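Local coordinates for chorismate mutase and shikimate 5-dehydrogenase fusion protein (Clostridium acetobutylicum, PDB 3FBT) that fuses chorismate mutase to shikimate 5-dehydrogenase, whose NADP(H)-dependent activity interconverts 3-dehydroshikimate and shikimate, at the interface of chains A and B. Sequence-based numbering; all coordinates share one arbitrary frame. Chains: chain A/B, chorismate mutase and shikimate 5-dehydrogenase fusion protein.

The interface of chains A and B. Residues chain A 5, 7, 36, 38; chain B 5, 7, 36, 38.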
# COMPACT_ATOMS: atom_id res chain seq x y z
N THR A 5 7.14 0.09 -3.90
CA THR A 5 6.53 1.41 -4.15
C THR A 5 6.14 1.95 -2.77
O THR A 5 5.58 1.25 -1.99
CB THR A 5 5.29 1.30 -5.07
OG1 THR A 5 5.71 0.76 -6.31
CG2 THR A 5 4.63 2.68 -5.35
N ILE A 7 3.95 3.47 -0.03
CA ILE A 7 2.51 3.54 0.13
C ILE A 7 2.12 4.75 1.03
O ILE A 7 2.53 4.83 2.17
CB ILE A 7 1.98 2.22 0.77
CG1 ILE A 7 2.36 0.98 -0.08
CG2 ILE A 7 0.46 2.32 1.02
CD1 ILE A 7 2.29 -0.28 0.69
N ILE A 36 2.11 5.69 -4.27
CA ILE A 36 0.66 5.73 -4.47
C ILE A 36 0.04 6.36 -3.23
O ILE A 36 0.63 6.31 -2.13
CB ILE A 36 0.08 4.29 -4.55
CG1 ILE A 36 0.24 3.58 -3.19
CG2 ILE A 36 0.72 3.48 -5.75
CD1 ILE A 36 -0.42 2.14 -3.11
N ASN A 38 -3.72 6.15 -1.37
CA ASN A 38 -4.97 5.49 -1.32
C ASN A 38 -5.80 6.00 -0.14
O ASN A 38 -5.25 6.42 0.87
CB ASN A 38 -4.72 3.97 -1.09
CG ASN A 38 -4.42 3.25 -2.37
OD1 ASN A 38 -4.23 3.86 -3.44
ND2 ASN A 38 -4.37 1.96 -2.30
N THR B 5 -5.08 2.29 -5.89
CA THR B 5 -4.21 1.26 -6.54
C THR B 5 -4.37 -0.01 -5.71
O THR B 5 -4.48 0.07 -4.51
CB THR B 5 -2.78 1.78 -6.60
OG1 THR B 5 -2.77 2.97 -7.39
CG2 THR B 5 -1.86 0.79 -7.24
N ILE B 7 -3.08 -3.04 -3.80
CA ILE B 7 -1.84 -3.39 -3.20
C ILE B 7 -1.71 -4.94 -3.12
O ILE B 7 -2.55 -5.64 -2.56
CB ILE B 7 -1.78 -2.79 -1.78
CG1 ILE B 7 -1.89 -1.24 -1.92
CG2 ILE B 7 -0.47 -3.23 -1.10
CD1 ILE B 7 -2.21 -0.53 -0.58
N ILE B 36 0.50 -2.48 -7.38
CA ILE B 36 1.90 -2.56 -7.12
C ILE B 36 2.08 -3.84 -6.37
O ILE B 36 1.11 -4.30 -5.73
CB ILE B 36 2.33 -1.40 -6.15
CG1 ILE B 36 1.51 -1.49 -4.89
CG2 ILE B 36 2.12 -0.05 -6.83
CD1 ILE B 36 2.01 -0.50 -3.71
N ASN B 38 4.56 -5.24 -3.36
CA ASN B 38 5.72 -4.93 -2.49
C ASN B 38 6.20 -6.17 -1.72
O ASN B 38 5.42 -7.06 -1.48
CB ASN B 38 5.39 -3.86 -1.41
CG ASN B 38 5.39 -2.41 -1.97
OD1 ASN B 38 5.66 -2.18 -3.15
ND2 ASN B 38 5.17 -1.44 -1.09
O HOH W 1 -3.73 5.38 -5.59
O HOH W 2 6.10 -1.95 -6.30
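A:Thr5 and B:Asn38 meet across the two-fold axis of the homodimer, and B:Thr5 and A:Asn38 form the twin pair. The chain is the shikimate dehydrogenase part of the fusion; this patch of the dimer interface lies at its N-terminal substrate-binding domain, centred about 23 Å from the predicted catalytic lysine A:Lys69. Each Thr5 lies just ahead of strand 6-12; Ile36 and Asn38 belong to strand 35-41. In each pair the asparagine carboxamide reads both backbone polar groups of the threonine, accepting from its N-H and donating to its carbonyl. A:Thr5 N gives its hydrogen to B:Asn38 OD1 at 2.8 Å, from a position tilted 31° from the side-chain carbonyl plane. B:Asn38 ND2 returns a nearly straight bond to A:Thr5 O at 2.9 Å, with that oxygen close to the amide plane. In the twin, A:Asn38 ND2 reaches a lone pair of B:Thr5 O in the carbonyl plane, 2.9 Å away, while its OD1 accepts from B:Thr5 N at 3.0 Å. Two bonds per carboxamide limit its rotation and fix which end carries the oxygen. Water extends both pairs: water 2 joins the A:Thr5 hydroxyl OG1 to B:Asn38 OD1, and water 1 joins B:Thr5 OG1 to A:Asn38 OD1.

Apolar packing fills the middle. The two Ile36 side chains point at each other tip to tip, their CD1 methyls 3.6 Å apart. Each puts CG1 between its backbone N and carbonyl carbon (chi1 66° in A:Ile36), and the extended chain beyond carries CD1 to the partner. There each CD1 also touches the CG1 methylene of the opposite Ile7, the side chains crossing at a slant. The CG2 branch lies against the opposite Thr5, near CB and OG1, and also faces CG2 of the other Ile36. Where apolar and polar parts border, A:Ile7 and B:Asn38 pass in opposite directions, A:Ile7 CD1 3.6 Å from B:Asn38 ND2.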